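PDB 1VM7: ribokinase from Thermotoga maritima, which probably phosphorylates D-ribose at O-5, using ATP and a divalent cation such as magnesium, to give D-ribose 5-phosphate. Local coordinates for residues Gly21-Asp26 / Glu86-Leu91; Lys53-Ala58 / Cys69-Cys74; Pro244-Lys249 / Glu305-Asn310. All blocks are in the same frame, centred on the assembly; numbering follows the deposited sequence.

Interaction 1: residues Gly21-Asp26 / Glu86-Leu91; sequences GSSNID and ENYEKL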
ATOM      1  N   GLY A  21      16.776  15.560   1.027  1.00 32.42           N
ATOM      2  CA  GLY A  21      16.224  14.513   0.218  1.00 32.53           C
ATOM      3  C   GLY A  21      15.020  13.783   0.777  1.00 32.48           C
ATOM      4  O   GLY A  21      14.256  14.283   1.604  1.00 31.79           O
ATOM      5  N   SER A  22      14.862  12.565   0.287  1.00 33.06           N
ATOM      6  CA  SER A  22      13.611  11.850   0.324  1.00 33.08           C
ATOM      7  C   SER A  22      13.480  10.860   1.503  1.00 33.33           C
ATOM      8  O   SER A  22      14.457  10.265   1.959  1.00 33.07           O
ATOM      9  CB  SER A  22      13.494  11.089  -0.987  1.00 33.46           C
ATOM     10  OG  SER A  22      14.546  10.104  -1.059  1.00 36.04           O
ATOM     11  N   SER A  23      12.253  10.738   2.005  1.00 33.64           N
ATOM     12  CA  SER A  23      11.857   9.720   2.989  1.00 33.66           C
ATOM     13  C   SER A  23      10.627   8.955   2.418  1.00 33.83           C
ATOM     14  O   SER A  23       9.665   9.597   2.003  1.00 33.99           O
ATOM     15  CB  SER A  23      11.397  10.342   4.305  1.00 33.67           C
ATOM     16  OG  SER A  23      12.397  11.092   4.939  1.00 34.18           O
ATOM     17  N   ASN A  24      10.657   7.623   2.399  1.00 33.76           N
ATOM     18  CA  ASN A  24       9.615   6.773   1.815  1.00 35.11           C
ATOM     19  C   ASN A  24       9.377   5.602   2.759  1.00 35.26           C
ATOM     20  O   ASN A  24      10.316   5.127   3.432  1.00 36.46           O
ATOM     21  CB  ASN A  24      10.156   6.268   0.468  1.00 35.44           C
ATOM     22  CG  ASN A  24       9.148   5.498  -0.343  1.00 39.43           C
ATOM     23  OD1 ASN A  24       8.207   6.078  -0.937  1.00 42.94           O
ATOM     24  ND2 ASN A  24       9.358   4.166  -0.430  1.00 39.59           N
ATOM     25  N   ILE A  25       8.141   5.137   2.817  1.00 34.92           N
ATOM     26  CA  ILE A  25       7.808   3.859   3.406  1.00 34.61           C
ATOM     27  C   ILE A  25       7.717   2.895   2.257  1.00 34.46           C
ATOM     28  O   ILE A  25       6.956   3.151   1.328  1.00 34.54           O
ATOM     29  CB  ILE A  25       6.404   3.906   4.034  1.00 34.42           C
ATOM     30  CG1 ILE A  25       6.323   5.058   5.029  1.00 36.85           C
ATOM     31  CG2 ILE A  25       6.070   2.595   4.716  1.00 34.38           C
ATOM     32  CD1 ILE A  25       7.328   4.980   6.153  1.00 36.27           C
ATOM     33  N   ASP A  26       8.451   1.782   2.328  1.00 34.10           N
ATOM     34  CA  ASP A  26       8.318   0.728   1.316  1.00 33.73           C
ATOM     35  C   ASP A  26       7.373  -0.338   1.832  1.00 33.84           C
ATOM     36  O   ASP A  26       7.655  -0.991   2.847  1.00 32.56           O
ATOM     37  CB  ASP A  26       9.676   0.133   0.980  1.00 34.46           C
ATOM     38  CG  ASP A  26      10.536   1.090   0.203  1.00 33.50           C
ATOM     39  OD1 ASP A  26       9.984   1.849  -0.585  1.00 33.72           O
ATOM     40  OD2 ASP A  26      11.761   1.061   0.347  1.00 39.54           O
ATOM     41  N   GLU A  86      10.468   8.523  14.963  1.00 34.49           N
ATOM     42  CA  GLU A  86      11.081   7.670  15.982  1.00 35.97           C
ATOM     43  C   GLU A  86      12.418   7.172  15.520  1.00 34.95           C
ATOM     44  O   GLU A  86      13.373   7.164  16.297  1.00 35.79           O
ATOM     45  CB  GLU A  86      10.265   6.429  16.364  1.00 35.57           C
ATOM     46  CG  GLU A  86       8.801   6.598  16.343  1.00 39.15           C
ATOM     47  CD  GLU A  86       8.053   5.404  16.979  1.00 41.27           C
ATOM     48  OE1 GLU A  86       8.753   4.401  17.386  1.00 46.41           O
ATOM     49  OE2 GLU A  86       6.789   5.507  17.055  1.00 43.84           O
ATOM     50  N   ASN A  87      12.483   6.691  14.286  1.00 34.83           N
ATOM     51  CA  ASN A  87      13.741   6.169  13.739  1.00 34.75           C
ATOM     52  C   ASN A  87      14.763   7.293  13.737  1.00 34.33           C
ATOM     53  O   ASN A  87      15.879   7.117  14.191  1.00 34.06           O
ATOM     54  CB  ASN A  87      13.578   5.664  12.305  1.00 34.76           C
ATOM     55  CG  ASN A  87      12.649   4.463  12.186  1.00 37.07           C
ATOM     56  OD1 ASN A  87      12.282   3.842  13.190  1.00 38.70           O
ATOM     57  ND2 ASN A  87      12.248   4.129  10.936  1.00 35.40           N
ATOM     58  N   TYR A  88      14.359   8.456  13.219  1.00 34.12           N
ATOM     59  CA  TYR A  88      15.273   9.585  13.066  1.00 34.26           C
ATOM     60  C   TYR A  88      15.794  10.087  14.419  1.00 34.32           C
ATOM     61  O   TYR A  88      17.009  10.273  14.562  1.00 33.67           O
ATOM     62  CB  TYR A  88      14.663  10.714  12.208  1.00 34.03           C
ATOM     63  CG  TYR A  88      14.283  10.340  10.777  1.00 33.95           C
ATOM     64  CD1 TYR A  88      14.714   9.150  10.185  1.00 34.39           C
ATOM     65  CD2 TYR A  88      13.484  11.203   9.997  1.00 34.66           C
ATOM     66  CE1 TYR A  88      14.358   8.835   8.897  1.00 34.50           C
ATOM     67  CE2 TYR A  88      13.095  10.868   8.716  1.00 32.93           C
ATOM     68  CZ  TYR A  88      13.537   9.697   8.156  1.00 34.92           C
ATOM     69  OH  TYR A  88      13.153   9.333   6.893  1.00 33.92           O
ATOM     70  N   GLU A  89      14.882  10.226  15.387  1.00 35.01           N
ATOM     71  CA  GLU A  89      15.167  10.702  16.731  1.00 35.97           C
ATOM     72  C   GLU A  89      16.194   9.818  17.416  1.00 35.40           C
ATOM     73  O   GLU A  89      17.165  10.333  17.977  1.00 34.45           O
ATOM     74  CB  GLU A  89      13.900  10.687  17.603  1.00 36.51           C
ATOM     75  CG  GLU A  89      12.884  11.771  17.360  1.00 38.07           C
ATOM     76  CD  GLU A  89      11.569  11.606  18.183  1.00 39.01           C
ATOM     77  OE1 GLU A  89      11.374  10.543  18.883  1.00 40.23           O
ATOM     78  OE2 GLU A  89      10.730  12.577  18.124  1.00 42.42           O
ATOM     79  N   LYS A  90      15.944   8.502  17.405  1.00 35.48           N
ATOM     80  CA  LYS A  90      16.848   7.536  18.010  1.00 35.79           C
ATOM     81  C   LYS A  90      18.278   7.627  17.441  1.00 34.89           C
ATOM     82  O   LYS A  90      19.229   7.393  18.173  1.00 34.07           O
ATOM     83  CB  LYS A  90      16.311   6.127  17.824  1.00 36.52           C
ATOM     84  CG  LYS A  90      15.158   5.800  18.712  1.00 39.66           C
ATOM     85  CD  LYS A  90      14.342   4.585  18.177  1.00 43.30           C
ATOM     86  CE  LYS A  90      15.229   3.373  17.885  1.00 46.22           C
ATOM     87  NZ  LYS A  90      16.285   3.170  18.936  1.00 45.29           N
ATOM     88  N   LEU A  91      18.422   7.954  16.154  1.00 33.96           N
ATOM     89  CA  LEU A  91      19.742   8.058  15.519  1.00 33.90           C
ATOM     90  C   LEU A  91      20.354   9.470  15.524  1.00 33.92           C
ATOM     91  O   LEU A  91      21.414   9.681  14.904  1.00 33.48           O
ATOM     92  CB  LEU A  91      19.686   7.586  14.055  1.00 34.18           C
ATOM     93  CG  LEU A  91      19.476   6.094  13.874  1.00 35.05           C
ATOM     94  CD1 LEU A  91      19.068   5.764  12.450  1.00 37.87           C
ATOM     95  CD2 LEU A  91      20.727   5.348  14.268  1.00 37.19           C
TER
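Ser23 OG is gripped by two other hydroxyls, Tyr88 OH at 2.7 Å across the contact and Thr73 OG1 on the neighbouring strand. The two partners approach it from roughly opposite directions, so the short serine side chain is pinned between them. A hydroxyl suits this place because it can both give and accept a hydrogen bond, and serine is small enough to fit between strand 69-75 and helix 79-90. On the tyrosine side the bond meets the phenol at the ring edge, near the ring plane and on the CE2 flank, with Ser23 OG 3.8 Å from Tyr88 CE2. Ser23 CB follows behind, 3.3 Å from Tyr88 OH.

Length is what tyrosine brings. The CA atoms of Ser23 and Tyr88 stand 10.6 Å apart, and the ring bridges most of that gap. Tyr88 CG lies opposite its own carbonyl carbon and beside the backbone N (chi1 -60°), which carries the ring off the last turn of its helix toward the loop. The pair of side chains makes the whole contact, and both are buried, so the bond satisfies a phenol hydroxyl that the interior would otherwise penalise.

Just before Ser23, the Ser22 hydroxyl bonds Gly54 N and Glu149, and just after it come Asn24, Ile25 and Asp26, predicted to bind substrate. The contact therefore probably lies just behind one wall of the sugar site. Helix 79-90 places Tyr88 against Ala55 of helix 53-65 and edge-to-face with Phe71 of strand 69-75. Ile25, at the start of strand 24-30 in the four-stranded sheet, rests on Tyr80 and Leu84, so helix 79-90 packs on the first residues of that strand as well as on the loop before it.

Interaction 2: residues Lys53-Ala58 / Cys69-Cys74; sequences KGANQA and CRFVTC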
ATOM      1  N   LYS A  53      15.931   7.327  -0.817  1.00 33.64           N
ATOM      2  CA  LYS A  53      17.420   7.415  -0.861  1.00 34.03           C
ATOM      3  C   LYS A  53      18.003   8.387   0.126  1.00 33.39           C
ATOM      4  O   LYS A  53      19.061   8.136   0.702  1.00 32.92           O
ATOM      5  CB  LYS A  53      17.941   7.744  -2.250  1.00 33.99           C
ATOM      6  CG  LYS A  53      17.630   6.649  -3.248  1.00 35.54           C
ATOM      7  CD  LYS A  53      17.851   7.101  -4.670  1.00 36.67           C
ATOM      8  CE  LYS A  53      17.468   5.950  -5.642  1.00 41.52           C
ATOM      9  NZ  LYS A  53      18.331   4.729  -5.500  1.00 40.95           N
ATOM     10  N   GLY A  54      17.311   9.493   0.329  1.00 33.40           N
ATOM     11  CA  GLY A  54      17.765  10.492   1.285  1.00 33.33           C
ATOM     12  C   GLY A  54      17.938   9.896   2.651  1.00 32.91           C
ATOM     13  O   GLY A  54      19.006  10.029   3.267  1.00 33.82           O
ATOM     14  N   ALA A  55      16.880   9.246   3.130  1.00 32.60           N
ATOM     15  CA  ALA A  55      16.873   8.674   4.470  1.00 32.76           C
ATOM     16  C   ALA A  55      17.894   7.590   4.637  1.00 32.55           C
ATOM     17  O   ALA A  55      18.518   7.451   5.689  1.00 32.98           O
ATOM     18  CB  ALA A  55      15.497   8.120   4.793  1.00 33.24           C
ATOM     19  N   ASN A  56      18.034   6.770   3.605  1.00 32.49           N
ATOM     20  CA  ASN A  56      18.998   5.706   3.657  1.00 32.13           C
ATOM     21  C   ASN A  56      20.388   6.278   3.843  1.00 32.06           C
ATOM     22  O   ASN A  56      21.196   5.740   4.612  1.00 32.28           O
ATOM     23  CB  ASN A  56      18.956   4.817   2.410  1.00 31.94           C
ATOM     24  CG  ASN A  56      17.694   4.045   2.288  1.00 31.54           C
ATOM     25  OD1 ASN A  56      16.881   3.975   3.231  1.00 32.10           O
ATOM     26  ND2 ASN A  56      17.492   3.455   1.107  1.00 28.78           N
ATOM     27  N   GLN A  57      20.656   7.391   3.184  1.00 32.36           N
ATOM     28  CA  GLN A  57      21.950   8.046   3.323  1.00 32.32           C
ATOM     29  C   GLN A  57      22.118   8.751   4.659  1.00 31.96           C
ATOM     30  O   GLN A  57      23.175   8.686   5.271  1.00 32.74           O
ATOM     31  CB  GLN A  57      22.170   8.975   2.136  1.00 32.24           C
ATOM     32  CG  GLN A  57      22.335   8.183   0.868  1.00 31.39           C
ATOM     33  CD  GLN A  57      22.424   9.012  -0.368  1.00 30.25           C
ATOM     34  OE1 GLN A  57      22.655  10.214  -0.308  1.00 33.94           O
ATOM     35  NE2 GLN A  57      22.237   8.378  -1.509  1.00 29.04           N
ATOM     36  N   ALA A  58      21.088   9.441   5.117  1.00 32.81           N
ATOM     37  CA  ALA A  58      21.129  10.074   6.440  1.00 31.91           C
ATOM     38  C   ALA A  58      21.336   9.037   7.546  1.00 32.27           C
ATOM     39  O   ALA A  58      22.141   9.227   8.466  1.00 33.24           O
ATOM     40  CB  ALA A  58      19.886  10.811   6.684  1.00 31.81           C
ATOM     41  N   CYS A  69      22.790  13.074  12.141  1.00 33.90           N
ATOM     42  CA  CYS A  69      22.768  13.618  10.791  1.00 34.00           C
ATOM     43  C   CYS A  69      21.685  14.670  10.624  1.00 33.95           C
ATOM     44  O   CYS A  69      20.570  14.497  11.081  1.00 34.66           O
ATOM     45  CB  CYS A  69      22.585  12.510   9.763  1.00 34.15           C
ATOM     46  SG  CYS A  69      22.818  13.012   7.981  1.00 34.84           S
ATOM     47  N   ARG A  70      22.037  15.781   9.996  1.00 34.39           N
ATOM     48  CA  ARG A  70      21.067  16.785   9.600  1.00 34.42           C
ATOM     49  C   ARG A  70      20.448  16.321   8.289  1.00 34.40           C
ATOM     50  O   ARG A  70      21.139  16.005   7.316  1.00 33.69           O
ATOM     51  CB  ARG A  70      21.726  18.140   9.458  1.00 34.66           C
ATOM     52  CG  ARG A  70      22.343  18.575  10.753  1.00 36.66           C
ATOM     53  CD  ARG A  70      23.087  19.859  10.650  1.00 39.56           C
ATOM     54  NE  ARG A  70      23.655  20.201  11.955  1.00 40.31           N
ATOM     55  CZ  ARG A  70      23.894  21.441  12.379  1.00 41.84           C
ATOM     56  NH1 ARG A  70      23.616  22.501  11.623  1.00 41.52           N
ATOM     57  NH2 ARG A  70      24.419  21.621  13.589  1.00 42.41           N
ATOM     58  N   PHE A  71      19.136  16.224   8.286  1.00 33.80           N
ATOM     59  CA  PHE A  71      18.448  15.605   7.190  1.00 33.31           C
ATOM     60  C   PHE A  71      17.204  16.405   6.955  1.00 34.13           C
ATOM     61  O   PHE A  71      16.245  16.304   7.735  1.00 34.67           O
ATOM     62  CB  PHE A  71      18.114  14.157   7.533  1.00 32.76           C
ATOM     63  CG  PHE A  71      17.296  13.433   6.490  1.00 32.38           C
ATOM     64  CD1 PHE A  71      17.422  13.727   5.112  1.00 31.05           C
ATOM     65  CD2 PHE A  71      16.449  12.393   6.877  1.00 31.70           C
ATOM     66  CE1 PHE A  71      16.701  13.056   4.167  1.00 29.14           C
ATOM     67  CE2 PHE A  71      15.704  11.683   5.909  1.00 32.01           C
ATOM     68  CZ  PHE A  71      15.844  12.034   4.547  1.00 32.01           C
ATOM     69  N   VAL A  72      17.254  17.271   5.937  1.00 34.15           N
ATOM     70  CA  VAL A  72      16.081  18.042   5.546  1.00 34.07           C
ATOM     71  C   VAL A  72      15.266  17.148   4.646  1.00 33.64           C
ATOM     72  O   VAL A  72      15.742  16.646   3.606  1.00 32.42           O
ATOM     73  CB  VAL A  72      16.424  19.403   4.888  1.00 34.28           C
ATOM     74  CG1 VAL A  72      15.143  20.183   4.565  1.00 34.23           C
ATOM     75  CG2 VAL A  72      17.263  20.206   5.857  1.00 34.02           C
ATOM     76  N   THR A  73      14.035  16.908   5.090  1.00 33.02           N
ATOM     77  CA  THR A  73      13.153  15.965   4.393  1.00 32.68           C
ATOM     78  C   THR A  73      11.714  16.332   4.729  1.00 32.54           C
ATOM     79  O   THR A  73      11.441  16.885   5.778  1.00 31.29           O
ATOM     80  CB  THR A  73      13.428  14.468   4.741  1.00 32.65           C
ATOM     81  OG1 THR A  73      12.600  13.618   3.938  1.00 33.94           O
ATOM     82  CG2 THR A  73      13.116  14.162   6.191  1.00 33.03           C
ATOM     83  N   CYS A  74      10.805  16.048   3.809  1.00 32.45           N
ATOM     84  CA  CYS A  74       9.406  16.277   4.048  1.00 32.99           C
ATOM     85  C   CYS A  74       8.693  14.972   4.303  1.00 32.76           C
ATOM     86  O   CYS A  74       8.762  14.048   3.496  1.00 32.14           O
ATOM     87  CB  CYS A  74       8.757  16.991   2.870  1.00 33.35           C
ATOM     88  SG  CYS A  74       8.949  18.772   2.983  1.00 36.84           S
TER
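Phe71 and Ala58 carry this contact, with Cys69 adding a smaller share. The methyl of Ala58 sits over one face of the Phe71 ring in a CH-pi contact, its CB 4.0 Å from the ring centroid and 25° off the normal, while Thr73 CB of the same strand lies against the opposite face. With CG anti to the backbone N (chi1 176°), the ring reaches from the strand to the first turn of the helix, where Phe71 CZ comes within 3.3 Å of Ala55 N and Phe71 CE2 within 3.7 Å of Ala55 CB. Glycine fits at position 54 because a beta carbon there would stand about 3.1 Å from Phe71 CE1.

At the other end Cys69 SG lies 3.9 Å from Ala58 CB, and here the backbones draw nearest, the CA atoms of Ala58 and Cys69 being 5.8 Å apart. Helix and strand run antiparallel, at 171°, as a helix does when it returns the chain to the next strand of an alpha/beta sheet.

Lys53 to Asn56 are predicted to bind substrate, and Asn56 and Gln57 both bond Asp258, the predicted proton acceptor. No hydrogen bond crosses from helix to strand: small residues let the helix settle on an aromatic ring, and this apolar face backs the polar one turned to the probable active site.

Interaction 3: residues Pro244-Lys249 / Glu305-Asn310; sequences PTFKVK and EAFLKN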
ATOM      1  N   PRO A 244      38.914  -1.750  -6.728  1.00 37.30           N
ATOM      2  CA  PRO A 244      38.137  -2.978  -6.579  1.00 37.32           C
ATOM      3  C   PRO A 244      37.370  -3.019  -5.256  1.00 37.43           C
ATOM      4  O   PRO A 244      37.720  -2.328  -4.287  1.00 37.38           O
ATOM      5  CB  PRO A 244      39.188  -4.099  -6.655  1.00 37.26           C
ATOM      6  CG  PRO A 244      40.419  -3.469  -7.213  1.00 37.59           C
ATOM      7  CD  PRO A 244      40.358  -2.008  -6.858  1.00 37.47           C
ATOM      8  N   THR A 245      36.319  -3.822  -5.228  1.00 37.49           N
ATOM      9  CA  THR A 245      35.516  -3.946  -4.041  1.00 37.92           C
ATOM     10  C   THR A 245      35.929  -5.212  -3.344  1.00 38.09           C
ATOM     11  O   THR A 245      36.812  -5.945  -3.803  1.00 38.37           O
ATOM     12  CB  THR A 245      33.969  -3.955  -4.355  1.00 38.14           C
ATOM     13  N   PHE A 246      35.291  -5.448  -2.212  1.00 38.38           N
ATOM     14  CA  PHE A 246      35.647  -6.542  -1.356  1.00 38.49           C
ATOM     15  C   PHE A 246      34.758  -7.704  -1.729  1.00 38.21           C
ATOM     16  O   PHE A 246      33.552  -7.527  -1.912  1.00 38.83           O
ATOM     17  CB  PHE A 246      35.517  -6.040   0.070  1.00 39.15           C
ATOM     18  CG  PHE A 246      36.441  -4.868   0.354  1.00 39.63           C
ATOM     19  CD1 PHE A 246      37.814  -4.982   0.130  1.00 42.32           C
ATOM     20  CD2 PHE A 246      35.954  -3.663   0.801  1.00 41.17           C
ATOM     21  CE1 PHE A 246      38.673  -3.903   0.385  1.00 42.36           C
ATOM     22  CE2 PHE A 246      36.800  -2.590   1.057  1.00 40.45           C
ATOM     23  CZ  PHE A 246      38.143  -2.704   0.858  1.00 40.89           C
ATOM     24  N   LYS A 247      35.369  -8.868  -1.928  1.00 37.72           N
ATOM     25  CA  LYS A 247      34.636 -10.058  -2.323  1.00 37.43           C
ATOM     26  C   LYS A 247      33.867 -10.501  -1.083  1.00 37.10           C
ATOM     27  O   LYS A 247      34.461 -10.972  -0.106  1.00 37.42           O
ATOM     28  CB  LYS A 247      35.586 -11.147  -2.846  1.00 37.44           C
ATOM     29  N   VAL A 248      32.555 -10.281  -1.122  1.00 36.25           N
ATOM     30  CA  VAL A 248      31.637 -10.730  -0.091  1.00 35.62           C
ATOM     31  C   VAL A 248      30.561 -11.586  -0.772  1.00 35.50           C
ATOM     32  O   VAL A 248      30.347 -11.469  -1.981  1.00 35.23           O
ATOM     33  CB  VAL A 248      31.021  -9.513   0.670  1.00 35.53           C
ATOM     34  CG1 VAL A 248      32.053  -8.880   1.577  1.00 35.10           C
ATOM     35  CG2 VAL A 248      30.481  -8.461  -0.293  1.00 35.22           C
ATOM     36  N   LYS A 249      29.897 -12.449  -0.011  1.00 35.25           N
ATOM     37  CA  LYS A 249      28.727 -13.136  -0.528  1.00 35.48           C
ATOM     38  C   LYS A 249      27.529 -12.201  -0.426  1.00 35.21           C
ATOM     39  O   LYS A 249      26.934 -12.081   0.647  1.00 35.47           O
ATOM     40  CB  LYS A 249      28.477 -14.417   0.266  1.00 35.68           C
ATOM     41  CG  LYS A 249      27.729 -15.471  -0.518  1.00 36.89           C
ATOM     42  CD  LYS A 249      28.622 -16.157  -1.558  1.00 37.59           C
ATOM     43  CE  LYS A 249      29.413 -17.314  -0.962  1.00 38.12           C
ATOM     44  NZ  LYS A 249      30.428 -16.878   0.030  1.00 39.10           N
ATOM     45  N   GLU A 305      34.848  -0.804  10.729  1.00 32.79           N
ATOM     46  CA  GLU A 305      36.240  -0.840  11.204  1.00 33.16           C
ATOM     47  C   GLU A 305      36.794  -2.267  11.308  1.00 33.34           C
ATOM     48  O   GLU A 305      37.949  -2.514  10.962  1.00 32.86           O
ATOM     49  CB  GLU A 305      36.395  -0.138  12.576  1.00 33.06           C
ATOM     50  CG  GLU A 305      36.037   1.370  12.594  1.00 34.40           C
ATOM     51  CD  GLU A 305      37.040   2.231  11.833  1.00 34.30           C
ATOM     52  OE1 GLU A 305      38.241   1.981  11.943  1.00 37.19           O
ATOM     53  OE2 GLU A 305      36.639   3.164  11.125  1.00 35.27           O
ATOM     54  N   ALA A 306      35.974  -3.194  11.795  1.00 33.82           N
ATOM     55  CA  ALA A 306      36.374  -4.601  11.888  1.00 34.39           C
ATOM     56  C   ALA A 306      36.603  -5.199  10.502  1.00 34.64           C
ATOM     57  O   ALA A 306      37.460  -6.055  10.329  1.00 34.78           O
ATOM     58  CB  ALA A 306      35.332  -5.405  12.678  1.00 34.26           C
ATOM     59  N   PHE A 307      35.854  -4.719   9.516  1.00 34.91           N
ATOM     60  CA  PHE A 307      36.032  -5.169   8.156  1.00 35.45           C
ATOM     61  C   PHE A 307      37.427  -4.793   7.620  1.00 35.49           C
ATOM     62  O   PHE A 307      38.171  -5.643   7.125  1.00 35.56           O
ATOM     63  CB  PHE A 307      34.935  -4.573   7.278  1.00 35.34           C
ATOM     64  CG  PHE A 307      34.786  -5.271   5.989  1.00 35.44           C
ATOM     65  CD1 PHE A 307      34.261  -6.552   5.955  1.00 35.54           C
ATOM     66  CD2 PHE A 307      35.186  -4.668   4.807  1.00 36.32           C
ATOM     67  CE1 PHE A 307      34.115  -7.216   4.762  1.00 36.81           C
ATOM     68  CE2 PHE A 307      35.056  -5.322   3.607  1.00 36.17           C
ATOM     69  CZ  PHE A 307      34.519  -6.603   3.578  1.00 37.09           C
ATOM     70  N   LEU A 308      37.726  -3.502   7.720  1.00 35.47           N
ATOM     71  CA  LEU A 308      38.926  -2.892   7.202  1.00 35.52           C
ATOM     72  C   LEU A 308      40.174  -3.426   7.896  1.00 36.01           C
ATOM     73  O   LEU A 308      41.194  -3.616   7.252  1.00 34.94           O
ATOM     74  CB  LEU A 308      38.848  -1.386   7.415  1.00 34.99           C
ATOM     75  CG  LEU A 308      37.760  -0.656   6.615  1.00 36.00           C
ATOM     76  CD1 LEU A 308      37.441   0.669   7.258  1.00 34.85           C
ATOM     77  CD2 LEU A 308      38.195  -0.474   5.145  1.00 36.45           C
ATOM     78  N   LYS A 309      40.062  -3.655   9.208  1.00 36.66           N
ATOM     79  CA  LYS A 309      41.136  -4.225   9.996  1.00 37.45           C
ATOM     80  C   LYS A 309      41.409  -5.653   9.528  1.00 37.94           C
ATOM     81  O   LYS A 309      42.557  -6.028   9.269  1.00 37.81           O
ATOM     82  CB  LYS A 309      40.789  -4.206  11.488  1.00 37.63           C
ATOM     83  N   ASN A 310      40.332  -6.424   9.394  1.00 38.65           N
ATOM     84  CA  ASN A 310      40.377  -7.810   8.889  1.00 39.22           C
ATOM     85  C   ASN A 310      41.075  -8.027   7.518  1.00 39.21           C
ATOM     86  O   ASN A 310      41.017  -9.329   7.105  1.00 39.61           O
ATOM     87  CB  ASN A 310      38.945  -8.390   8.783  1.00 39.57           C
ATOM     88  CG  ASN A 310      38.589  -9.308   9.949  1.00 39.78           C
ATOM     89  OD1 ASN A 310      39.388 -10.143  10.356  1.00 36.17           O
ATOM     90  ND2 ASN A 310      37.360  -9.170  10.466  1.00 40.16           N
TER
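Phe246 meets Phe307 with its CB and one side of its ring. Its CB lies at the edge of the Phe307 ring, in the ring plane and 3.6 Å from Phe307 CE2. CG keeps the same distance, and Phe246 CD2 closes to 3.4 Å from Phe307 CE2. Farther out, Phe246 CE2 is 4.1 Å from it, so the rings diverge toward the tip. The result is an offset edge-to-face pair, the edge of Phe307 turned to the face of Phe246, with centroids 5.4 Å apart and planes at 71°. Flat, apolar phenylalanines suit this, bridging the 9.6 Å between their CA atoms edge to face.

Phe307 CG stands anti to its backbone N (chi1 -163°), which sends the ring off the helix toward the loop after strand 239-243, where one methyl of the branched Val248, CG1, lies 3.9 Å from Phe307 CZ. A serine in place of Phe307 would probably deprive Phe246 and Val248 of their shared aromatic partner and open a gap between loop and helix.

Phe246 also rests on Thr282, and Phe307 on Ala283, both of helix 274-288. Dispersion and aromatic contacts, with no hydrogen bond, join these two segments in a partly solvent-exposed cluster.

From the N terminus, residues 21-26 lead out of strand 17-20 and open the loop that interaction 1 closes at helix 79-90. Within that loop lies the shorter one of interaction 2, running from the start of helix 53-65 to strand 69-75, so the second contact is enclosed by the first. The two also touch: Ser22 O lies 2.9 Å from Ala55 N, a probable hydrogen bond. Together they hold helices 53-65 and 79-90 and the loop leading into strand 24-30 around strand 69-75 of the central sheet. Interaction 3 follows in series, its centre about 26 Å from that of interaction 2, and joins the loop after edge strand 239-243 to the C-terminal helix.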